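Local atomic coordinates of phosphatidylinositide phosphatase SAC2 (Homo sapiens, PDB entry 4XUU), a protein that dephosphorylates mainly phosphatidylinositol 4-phosphate and is thought to act in endocytic recycling, the chain described here being its hSac2 domain of the pleckstrin-homology class. Residues C100-Y105 with G112-L117; K83-P88 with I153-E158; W30-C35 with V49-S54. All blocks are in the same frame, centred on the assembly; numbering follows the deposited sequence.

Contact 1: residues C100-Y105 with G112-L117; sequences CMRLHY and GYFHTL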
loop_
_atom_site.group_PDB
_atom_site.type_symbol
_atom_site.label_atom_id
_atom_site.label_comp_id
_atom_site.label_asym_id
_atom_site.label_seq_id
_atom_site.Cartn_x
_atom_site.Cartn_y
_atom_site.Cartn_z
ATOM N N CYS A 100 -4.572 -12.834 -6.740
ATOM C CA CYS A 100 -3.600 -13.306 -7.715
ATOM C C CYS A 100 -3.016 -12.163 -8.538
ATOM O O CYS A 100 -3.619 -11.094 -8.669
ATOM C CB CYS A 100 -4.199 -14.397 -8.609
ATOM S SG CYS A 100 -4.596 -15.901 -7.686
HETATM N N MSE A 101 -1.825 -12.407 -9.074
HETATM C CA MSE A 101 -1.088 -11.438 -9.856
HETATM C C MSE A 101 -0.986 -11.931 -11.291
HETATM O O MSE A 101 -0.500 -13.036 -11.549
HETATM C CB MSE A 101 0.304 -11.264 -9.267
HETATM C CG MSE A 101 1.118 -10.172 -9.914
HETATM SE SE MSE A 101 2.940 -10.222 -9.259
HETATM C CE MSE A 101 3.694 -8.847 -10.360
ATOM N N ARG A 102 -1.443 -11.103 -12.220
ATOM C CA ARG A 102 -1.469 -11.461 -13.624
ATOM C C ARG A 102 -0.478 -10.621 -14.432
ATOM O O ARG A 102 -0.590 -9.396 -14.493
ATOM C CB ARG A 102 -2.893 -11.310 -14.155
ATOM C CG ARG A 102 -3.116 -11.845 -15.544
ATOM C CD ARG A 102 -4.587 -12.096 -15.772
ATOM N NE ARG A 102 -4.991 -13.413 -15.287
ATOM C CZ ARG A 102 -6.245 -13.860 -15.275
ATOM N NH1 ARG A 102 -7.243 -13.096 -15.709
ATOM N NH2 ARG A 102 -6.504 -15.078 -14.816
ATOM N N LEU A 103 0.492 -11.297 -15.038
ATOM C CA LEU A 103 1.536 -10.660 -15.835
ATOM C C LEU A 103 1.241 -10.835 -17.318
ATOM O O LEU A 103 1.413 -11.925 -17.865
ATOM C CB LEU A 103 2.909 -11.270 -15.514
ATOM C CG LEU A 103 3.366 -11.419 -14.056
ATOM C CD1 LEU A 103 4.653 -12.224 -13.977
ATOM C CD2 LEU A 103 3.550 -10.072 -13.393
ATOM N N HIS A 104 0.791 -9.761 -17.962
ATOM C CA HIS A 104 0.463 -9.790 -19.387
ATOM C C HIS A 104 1.712 -9.514 -20.218
ATOM O O HIS A 104 2.352 -8.477 -20.061
ATOM C CB HIS A 104 -0.622 -8.761 -19.716
ATOM C CG HIS A 104 -1.922 -8.998 -19.011
ATOM N ND1 HIS A 104 -3.010 -9.578 -19.629
ATOM C CD2 HIS A 104 -2.310 -8.728 -17.743
ATOM C CE1 HIS A 104 -4.010 -9.659 -18.771
ATOM N NE2 HIS A 104 -3.612 -9.148 -17.619
ATOM N N TYR A 105 2.058 -10.445 -21.099
ATOM C CA TYR A 105 3.236 -10.279 -21.941
ATOM C C TYR A 105 2.944 -10.418 -23.433
ATOM O O TYR A 105 1.997 -11.101 -23.844
ATOM C CB TYR A 105 4.372 -11.213 -21.500
ATOM C CG TYR A 105 4.167 -12.693 -21.764
ATOM C CD1 TYR A 105 3.536 -13.510 -20.823
ATOM C CD2 TYR A 105 4.633 -13.282 -22.941
ATOM C CE1 TYR A 105 3.358 -14.873 -21.055
ATOM C CE2 TYR A 105 4.464 -14.643 -23.184
ATOM C CZ TYR A 105 3.827 -15.432 -22.237
ATOM O OH TYR A 105 3.655 -16.775 -22.475
ATOM N N GLY A 112 -2.426 -11.382 -25.368
ATOM C CA GLY A 112 -3.351 -12.408 -24.899
ATOM C C GLY A 112 -2.618 -13.515 -24.163
ATOM O O GLY A 112 -3.189 -14.573 -23.887
ATOM N N TYR A 113 -1.346 -13.266 -23.860
ATOM C CA TYR A 113 -0.521 -14.192 -23.092
ATOM C C TYR A 113 -0.326 -13.651 -21.681
ATOM O O TYR A 113 0.065 -12.488 -21.504
ATOM C CB TYR A 113 0.851 -14.368 -23.747
ATOM C CG TYR A 113 0.841 -15.007 -25.113
ATOM C CD1 TYR A 113 0.914 -16.393 -25.260
ATOM C CD2 TYR A 113 0.787 -14.225 -26.265
ATOM C CE1 TYR A 113 0.920 -16.983 -26.521
ATOM C CE2 TYR A 113 0.789 -14.806 -27.526
ATOM C CZ TYR A 113 0.854 -16.182 -27.645
ATOM O OH TYR A 113 0.856 -16.751 -28.897
ATOM N N PHE A 114 -0.589 -14.489 -20.679
ATOM C CA PHE A 114 -0.397 -14.079 -19.287
ATOM C C PHE A 114 -0.128 -15.212 -18.305
ATOM O O PHE A 114 -0.610 -16.331 -18.470
ATOM C CB PHE A 114 -1.546 -13.181 -18.784
ATOM C CG PHE A 114 -2.926 -13.749 -18.997
ATOM C CD1 PHE A 114 -3.473 -14.654 -18.092
ATOM C CD2 PHE A 114 -3.696 -13.343 -20.086
ATOM C CE1 PHE A 114 -4.762 -15.165 -18.278
ATOM C CE2 PHE A 114 -4.985 -13.846 -20.283
ATOM C CZ PHE A 114 -5.519 -14.759 -19.378
ATOM N N HIS A 115 0.662 -14.890 -17.288
ATOM C CA HIS A 115 0.912 -15.778 -16.167
ATOM C C HIS A 115 0.089 -15.290 -14.995
ATOM O O HIS A 115 0.069 -14.098 -14.705
ATOM C CB HIS A 115 2.385 -15.753 -15.784
ATOM C CG HIS A 115 3.301 -16.172 -16.887
ATOM N ND1 HIS A 115 3.384 -17.477 -17.326
ATOM C CD2 HIS A 115 4.176 -15.464 -17.638
ATOM C CE1 HIS A 115 4.269 -17.553 -18.302
ATOM N NE2 HIS A 115 4.769 -16.347 -18.507
ATOM N N THR A 116 -0.594 -16.208 -14.323
ATOM C CA THR A 116 -1.386 -15.846 -13.154
ATOM C C THR A 116 -0.838 -16.564 -11.930
ATOM O O THR A 116 -0.936 -17.791 -11.814
ATOM C CB THR A 116 -2.878 -16.144 -13.357
ATOM O OG1 THR A 116 -3.290 -15.652 -14.639
ATOM C CG2 THR A 116 -3.708 -15.469 -12.277
ATOM N N LEU A 117 -0.255 -15.779 -11.027
ATOM C CA LEU A 117 0.522 -16.322 -9.926
ATOM C C LEU A 117 0.018 -15.838 -8.576
ATOM O O LEU A 117 -0.588 -14.772 -8.478
ATOM C CB LEU A 117 2.001 -15.956 -10.106
ATOM C CG LEU A 117 2.597 -16.214 -11.496
ATOM C CD1 LEU A 117 3.959 -15.545 -11.656
ATOM C CD2 LEU A 117 2.678 -17.710 -11.810
HETATM O O HOH W 1 -0.528 -9.982 -23.564
#

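Contact 2: residues K83-P88 with I153-E158; sequences KIEIGP and IEKKLE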
loop_
_atom_site.group_PDB
_atom_site.type_symbol
_atom_site.label_atom_id
_atom_site.label_comp_id
_atom_site.label_asym_id
_atom_site.label_seq_id
_atom_site.Cartn_x
_atom_site.Cartn_y
_atom_site.Cartn_z
ATOM N N LYS A 83 1.651 -5.088 -18.772
ATOM C CA LYS A 83 0.961 -4.584 -17.589
ATOM C C LYS A 83 0.834 -5.672 -16.530
ATOM O O LYS A 83 1.010 -6.856 -16.823
ATOM C CB LYS A 83 -0.427 -4.042 -17.957
ATOM C CG LYS A 83 -1.342 -5.051 -18.630
ATOM C CD LYS A 83 -2.699 -4.462 -18.949
ATOM C CE LYS A 83 -3.621 -5.533 -19.507
ATOM N NZ LYS A 83 -5.011 -5.042 -19.694
ATOM N N ILE A 84 0.537 -5.258 -15.300
ATOM C CA ILE A 84 0.258 -6.187 -14.213
ATOM C C ILE A 84 -1.123 -5.908 -13.622
ATOM O O ILE A 84 -1.467 -4.759 -13.343
ATOM C CB ILE A 84 1.337 -6.113 -13.095
ATOM C CG1 ILE A 84 2.726 -6.427 -13.661
ATOM C CG2 ILE A 84 1.000 -7.069 -11.960
ATOM C CD1 ILE A 84 3.865 -6.161 -12.705
ATOM N N GLU A 85 -1.905 -6.966 -13.433
ATOM C CA GLU A 85 -3.198 -6.855 -12.765
ATOM C C GLU A 85 -3.173 -7.600 -11.439
ATOM O O GLU A 85 -2.667 -8.720 -11.372
ATOM C CB GLU A 85 -4.304 -7.423 -13.648
ATOM C CG GLU A 85 -4.516 -6.682 -14.951
ATOM C CD GLU A 85 -5.623 -7.293 -15.775
ATOM O OE1 GLU A 85 -5.694 -8.539 -15.856
ATOM O OE2 GLU A 85 -6.430 -6.525 -16.343
ATOM N N ILE A 86 -3.702 -6.978 -10.388
ATOM C CA ILE A 86 -3.789 -7.620 -9.075
ATOM C C ILE A 86 -5.210 -7.559 -8.508
ATOM O O ILE A 86 -5.738 -6.479 -8.221
ATOM C CB ILE A 86 -2.778 -7.028 -8.054
ATOM C CG1 ILE A 86 -1.337 -7.301 -8.502
ATOM C CG2 ILE A 86 -3.012 -7.616 -6.660
ATOM C CD1 ILE A 86 -0.273 -6.613 -7.663
ATOM N N GLY A 87 -5.818 -8.727 -8.342
ATOM C CA GLY A 87 -7.162 -8.811 -7.789
ATOM C C GLY A 87 -7.527 -10.202 -7.319
ATOM O O GLY A 87 -6.699 -11.113 -7.379
ATOM N N PRO A 88 -8.776 -10.376 -6.847
ATOM C CA PRO A 88 -9.260 -11.679 -6.394
ATOM C C PRO A 88 -9.175 -12.735 -7.493
ATOM O O PRO A 88 -9.422 -12.432 -8.665
ATOM C CB PRO A 88 -10.722 -11.403 -6.034
ATOM C CG PRO A 88 -10.770 -9.950 -5.745
ATOM C CD PRO A 88 -9.808 -9.333 -6.701
ATOM N N ILE A 153 -2.337 -2.494 -12.100
ATOM C CA ILE A 153 -3.777 -2.262 -12.053
ATOM C C ILE A 153 -4.468 -3.095 -10.970
ATOM O O ILE A 153 -4.319 -4.315 -10.927
ATOM C CB ILE A 153 -4.434 -2.546 -13.434
ATOM C CG1 ILE A 153 -3.680 -1.810 -14.548
ATOM C CG2 ILE A 153 -5.910 -2.159 -13.421
ATOM C CD1 ILE A 153 -4.015 -2.270 -15.944
ATOM N N GLU A 154 -5.216 -2.423 -10.097
ATOM C CA GLU A 154 -6.084 -3.095 -9.137
ATOM C C GLU A 154 -7.481 -3.193 -9.738
ATOM O O GLU A 154 -8.154 -2.176 -9.930
ATOM C CB GLU A 154 -6.157 -2.328 -7.814
ATOM C CG GLU A 154 -4.830 -2.065 -7.107
ATOM C CD GLU A 154 -4.995 -1.153 -5.888
ATOM O OE1 GLU A 154 -5.972 -1.344 -5.125
ATOM O OE2 GLU A 154 -4.152 -0.247 -5.691
ATOM N N LYS A 155 -7.905 -4.416 -10.047
ATOM C CA LYS A 155 -9.244 -4.676 -10.585
ATOM C C LYS A 155 -9.611 -6.147 -10.434
ATOM O O LYS A 155 -8.790 -6.954 -10.002
ATOM C CB LYS A 155 -9.353 -4.237 -12.056
ATOM C CG LYS A 155 -8.508 -5.037 -13.047
ATOM C CD LYS A 155 -8.671 -4.514 -14.476
ATOM C CE LYS A 155 -9.958 -5.009 -15.140
ATOM N NZ LYS A 155 -9.878 -6.438 -15.563
ATOM N N LYS A 156 -10.848 -6.489 -10.785
ATOM C CA LYS A 156 -11.275 -7.883 -10.811
ATOM C C LYS A 156 -10.593 -8.609 -11.966
ATOM O O LYS A 156 -10.382 -8.033 -13.037
ATOM C CB LYS A 156 -12.796 -7.989 -10.933
ATOM C CG LYS A 156 -13.569 -7.398 -9.755
ATOM C CD LYS A 156 -13.529 -8.300 -8.525
ATOM C CE LYS A 156 -14.081 -7.589 -7.291
ATOM N NZ LYS A 156 -15.550 -7.336 -7.371
ATOM N N LEU A 157 -10.233 -9.867 -11.734
ATOM C CA LEU A 157 -9.582 -10.678 -12.754
ATOM C C LEU A 157 -10.626 -11.436 -13.569
ATOM O O LEU A 157 -11.599 -11.963 -13.019
ATOM C CB LEU A 157 -8.564 -11.638 -12.123
ATOM C CG LEU A 157 -7.404 -11.022 -11.321
ATOM C CD1 LEU A 157 -6.558 -12.106 -10.659
ATOM C CD2 LEU A 157 -6.521 -10.114 -12.179
ATOM N N GLU A 158 -10.415 -11.480 -14.881
ATOM C CA GLU A 158 -11.380 -12.069 -15.806
ATOM C C GLU A 158 -11.291 -13.591 -15.842
ATOM O O GLU A 158 -10.208 -14.164 -15.716
ATOM C CB GLU A 158 -11.200 -11.484 -17.210
ATOM C CG GLU A 158 -11.426 -9.974 -17.278
ATOM C CD GLU A 158 -10.930 -9.359 -18.575
ATOM O OE1 GLU A 158 -9.879 -8.686 -18.544
ATOM O OE2 GLU A 158 -11.586 -9.550 -19.623
#

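Contact 3: residues W30-C35 with V49-S54; sequences WALIDC and VLLLLS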
loop_
_atom_site.group_PDB
_atom_site.type_symbol
_atom_site.label_atom_id
_atom_site.label_comp_id
_atom_site.label_asym_id
_atom_site.label_seq_id
_atom_site.Cartn_x
_atom_site.Cartn_y
_atom_site.Cartn_z
ATOM N N TRP A 30 11.440 -14.999 -6.557
ATOM C CA TRP A 30 10.370 -15.374 -5.624
ATOM C C TRP A 30 9.783 -16.740 -5.953
ATOM O O TRP A 30 9.605 -17.087 -7.125
ATOM C CB TRP A 30 9.249 -14.323 -5.635
ATOM C CG TRP A 30 9.728 -12.924 -5.407
ATOM C CD1 TRP A 30 9.773 -12.260 -4.217
ATOM C CD2 TRP A 30 10.234 -12.014 -6.395
ATOM N NE1 TRP A 30 10.277 -10.994 -4.401
ATOM C CE2 TRP A 30 10.568 -10.818 -5.727
ATOM C CE3 TRP A 30 10.436 -12.097 -7.781
ATOM C CZ2 TRP A 30 11.098 -9.712 -6.393
ATOM C CZ3 TRP A 30 10.965 -10.998 -8.448
ATOM C CH2 TRP A 30 11.288 -9.820 -7.752
ATOM N N ALA A 31 9.489 -17.511 -4.915
ATOM C CA ALA A 31 8.769 -18.767 -5.061
ATOM C C ALA A 31 7.283 -18.462 -5.067
ATOM O O ALA A 31 6.785 -17.779 -4.170
ATOM C CB ALA A 31 9.112 -19.715 -3.926
ATOM N N LEU A 32 6.581 -18.955 -6.084
ATOM C CA LEU A 32 5.145 -18.713 -6.222
ATOM C C LEU A 32 4.382 -19.972 -6.640
ATOM O O LEU A 32 4.964 -21.049 -6.796
ATOM C CB LEU A 32 4.875 -17.563 -7.204
ATOM C CG LEU A 32 5.487 -16.178 -6.924
ATOM C CD1 LEU A 32 5.412 -15.297 -8.156
ATOM C CD2 LEU A 32 4.835 -15.484 -5.729
ATOM N N ILE A 33 3.071 -19.822 -6.799
ATOM C CA ILE A 33 2.187 -20.905 -7.202
ATOM C C ILE A 33 1.327 -20.427 -8.364
ATOM O O ILE A 33 0.888 -19.279 -8.379
ATOM C CB ILE A 33 1.297 -21.367 -6.016
ATOM C CG1 ILE A 33 2.162 -21.967 -4.902
ATOM C CG2 ILE A 33 0.235 -22.380 -6.467
ATOM C CD1 ILE A 33 1.451 -22.091 -3.568
ATOM N N ASP A 34 1.114 -21.309 -9.340
ATOM C CA ASP A 34 0.215 -21.064 -10.466
ATOM C C ASP A 34 -1.216 -20.918 -9.957
ATOM O O ASP A 34 -1.716 -21.777 -9.236
ATOM C CB ASP A 34 0.316 -22.218 -11.471
ATOM C CG ASP A 34 -0.491 -21.983 -12.747
ATOM O OD1 ASP A 34 -0.832 -20.828 -13.073
ATOM O OD2 ASP A 34 -0.774 -22.975 -13.447
ATOM N N CYS A 35 -1.860 -19.820 -10.335
ATOM C CA CYS A 35 -3.180 -19.467 -9.813
ATOM C C CYS A 35 -4.331 -19.829 -10.758
ATOM O O CYS A 35 -5.453 -20.062 -10.304
ATOM C CB CYS A 35 -3.224 -17.980 -9.431
ATOM S SG CYS A 35 -4.878 -17.333 -9.104
ATOM N N VAL A 49 5.987 -22.360 -8.989
ATOM C CA VAL A 49 6.504 -21.450 -10.009
ATOM C C VAL A 49 7.677 -20.643 -9.462
ATOM O O VAL A 49 7.617 -20.119 -8.342
ATOM C CB VAL A 49 5.412 -20.471 -10.522
ATOM C CG1 VAL A 49 6.006 -19.481 -11.509
ATOM C CG2 VAL A 49 4.252 -21.231 -11.165
ATOM N N LEU A 50 8.747 -20.556 -10.250
ATOM C CA LEU A 50 9.870 -19.697 -9.909
ATOM C C LEU A 50 9.875 -18.460 -10.810
ATOM O O LEU A 50 9.832 -18.573 -12.036
ATOM C CB LEU A 50 11.198 -20.456 -9.998
ATOM C CG LEU A 50 12.466 -19.664 -9.641
ATOM C CD1 LEU A 50 12.569 -19.368 -8.136
ATOM C CD2 LEU A 50 13.717 -20.372 -10.128
ATOM N N LEU A 51 9.913 -17.285 -10.187
ATOM C CA LEU A 51 9.995 -16.024 -10.913
ATOM C C LEU A 51 11.307 -15.323 -10.581
ATOM O O LEU A 51 11.581 -15.031 -9.410
ATOM C CB LEU A 51 8.802 -15.120 -10.578
ATOM C CG LEU A 51 8.762 -13.685 -11.125
ATOM C CD1 LEU A 51 8.606 -13.644 -12.651
ATOM C CD2 LEU A 51 7.644 -12.894 -10.459
ATOM N N LEU A 52 12.119 -15.071 -11.602
ATOM C CA LEU A 52 13.384 -14.369 -11.413
ATOM C C LEU A 52 13.366 -13.035 -12.140
ATOM O O LEU A 52 12.780 -12.902 -13.212
ATOM C CB LEU A 52 14.571 -15.211 -11.907
ATOM C CG LEU A 52 14.735 -16.653 -11.407
ATOM C CD1 LEU A 52 15.850 -17.365 -12.174
ATOM C CD2 LEU A 52 14.978 -16.728 -9.898
ATOM N N LEU A 53 14.025 -12.047 -11.559
ATOM C CA LEU A 53 14.100 -10.745 -12.186
ATOM C C LEU A 53 15.552 -10.310 -12.373
ATOM O O LEU A 53 16.314 -10.202 -11.411
ATOM C CB LEU A 53 13.298 -9.706 -11.381
ATOM C CG LEU A 53 13.344 -8.247 -11.841
ATOM C CD1 LEU A 53 12.748 -8.077 -13.258
ATOM C CD2 LEU A 53 12.659 -7.322 -10.827
ATOM N N SER A 54 15.928 -10.074 -13.623
ATOM C CA SER A 54 17.203 -9.430 -13.917
ATOM C C SER A 54 16.962 -7.972 -14.294
ATOM O O SER A 54 15.824 -7.500 -14.291
ATOM C CB SER A 54 17.961 -10.162 -15.033
ATOM O OG SER A 54 17.555 -9.709 -16.307
#

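Contact 1: residues C100-Y105 with G112-L117
Met-101 faces Leu-117 and Leu-103 faces His-115 as 100-105 and 112-117 run antiparallel, their axes 4.5 Å apart at closest and 159° between their directions. They are the two arms of a beta hairpin in the sheet of the pleckstrin-homology-like hSac2 domain. Two backbone hydrogen bonds link Met-101 with Leu-117, two more Leu-103 with His-115, and a single one runs from Tyr-105 N to Tyr-113 O. On the face bearing Arg-102, His-104, Phe-114 and Thr-116, the guanidinium gives a hydrogen bond from NE of Arg-102 to OG1 of Thr-116 at 2.9 Å, the hydroxyl lying close to the guanidinium plane. A bend at chi3 (-85°) puts NE there. Arg-102 CD sits over the face of the Phe-114 ring, 4.0 Å from its centroid, while Phe-114 CE1 lies over the guanidinium towards its rim. Asp-36 OD2 forms a salt bridge with Arg-102 NH2 and a hydrogen bond with Thr-116 OG1. His-104 runs alongside Phe-114, whose CB lies over one face of the imidazole, towards its rim. On the other face, Tyr-105, Tyr-113 and His-115 gather as an aromatic cluster. Tyr-113 CB lies over the Tyr-105 ring, 3.6 Å from its centroid. The Tyr-105 and His-115 rings are nearly parallel (16°) but slid apart; Tyr-105 OH is hydrogen-bonded to His-165 and His-115 ND1 to Tyr-62. Leu-103 and Leu-117 stand roughly perpendicular, their CD1 atoms 4.1 Å apart. Near the turn, one water lies 2.8 Å from Tyr-105 O and accepts from Gly-112 N at 3.0 Å.

Contact 2: residues K83-P88 with I153-E158
Glu-85 meets two side chains of 153-158 in different ways: Lys-155 crosses it obliquely, and Leu-157 runs past it pointing the other way. The Leu-157 branch CD2 packs against Glu-85 CB at 3.8 Å, while CD1 rests near the carbonyl oxygens of Gly-87 and Pro-88. The CB of Lys-155 points away from 83-88, but turns at chi3 (-80°) and chi4 (-75°) fold the chain back until NZ reaches OE2 of Glu-85 in a 3.5 Å salt bridge. The same ammonium donates to the carbonyl O of its neighbour Lys-156, and a long ion pair joins it to Glu-158. Lys-83 lies across Ile-153, CD to CD1 at 3.9 Å, and its NZ makes another long ion pair with Glu-85. In the backbone, Ile-153 is held through both polar groups, as in a parallel ladder: its N donates to Ile-84 O at 2.7 Å and its O accepts from Ile-86 N at 2.8 Å. Past this bridge, Gly-87 CA closes on Lys-155 O to 3.3 Å. Ile-153 and Glu-154, a parallel edge strand of the hSac2 sheet, also pair antiparallel with a strand of the second subunit, so this edge carries the sheet across a subunit interface. The Glu-85 carboxylate is thus shared, OE1 hydrogen-bonding to His-104 and OE2 facing the lysines, which would tend to favour its charged form, although the carboxylate of Glu-158 is also close.

Contact 3: residues W30-C35 with V49-S54
The indole of Trp-30 meets Leu-53 at its edge: Leu-53 CB lies near the ring plane, 4.0 Å from CZ3, and the two side chains run side by side, pointing the same way. Leu-51 comes to the six-membered ring with two groups, its carbonyl O approaching CE3 obliquely and its CD2 methyl packing on CE3 of Trp-30 at 3.9 Å. Trp-30 CG is anti to the carbonyl carbon (chi1 -53°), which sets it on the side of the backbone N; the ring then meets Leu-51 and Leu-53. Trp-30 of the third subunit meets this ring with steeply inclined planes. The same Leu-51 CD2 also touches Leu-32 CD1, at 4.0 Å, so Leu-51 joins Trp-30 to Leu-32 on one face of the sheet. Val-49 completes this row, its CG2 lying 3.6 Å from Asp-34 N and also packing on Asp-34 CB. The backbones form an antiparallel ladder with two hydrogen-bonded pairs, Trp-30 with Leu-51 and Leu-32 with Val-49, each joined by two bonds. The bond from Leu-32 N to Val-49 O measures 2.7 Å; in the return bond Val-49 N stands above the carbonyl plane of Leu-32. The directions of strands 30-34 and 49-54 differ by 135°, well short of straight antiparallel, consistent with the strong twist of a pleckstrin-homology-type sheet. Ala-31 and Leu-50 lie on the opposite face, where Leu-50 packs on Leu-12 of the third subunit. Strand 30-34 lies between 49-54 and strand 110-119, and 57-63 flanks 49-54 on its other side; at Trp-30 the sheet runs on antiparallel into a strand of the third subunit. Over the sheet face bearing Trp-30, helix 129-145 brings Ile-135 to Trp-30 and Leu-51, and Leu-139 and Thr-142 to Leu-53.

From the N terminus, contact 3 closes first, joining strands 26-34 and 48-54 across the loop between them. The chain then adds strands 57-63 and 70-77 before 81-88 opens contact 2. Contact 1, the hairpin of 99-107 and 110-119, is nested within that long loop, which also holds helix 129-145 and closes only when 153-158 returns beside 83-88. No loops cross. Strand 81-88 borders 99-107, and 110-119 borders 26-34, so contact 1 bridges the other two, whose centres lie about 17 Å apart and whose nearest atoms are about 6 Å apart. The Cys-35–Cys-100 disulfide fastens contact 3 to contact 1, and a probable hydrogen bond from Arg-102 N to Glu-85 O ties contact 1 to contact 2.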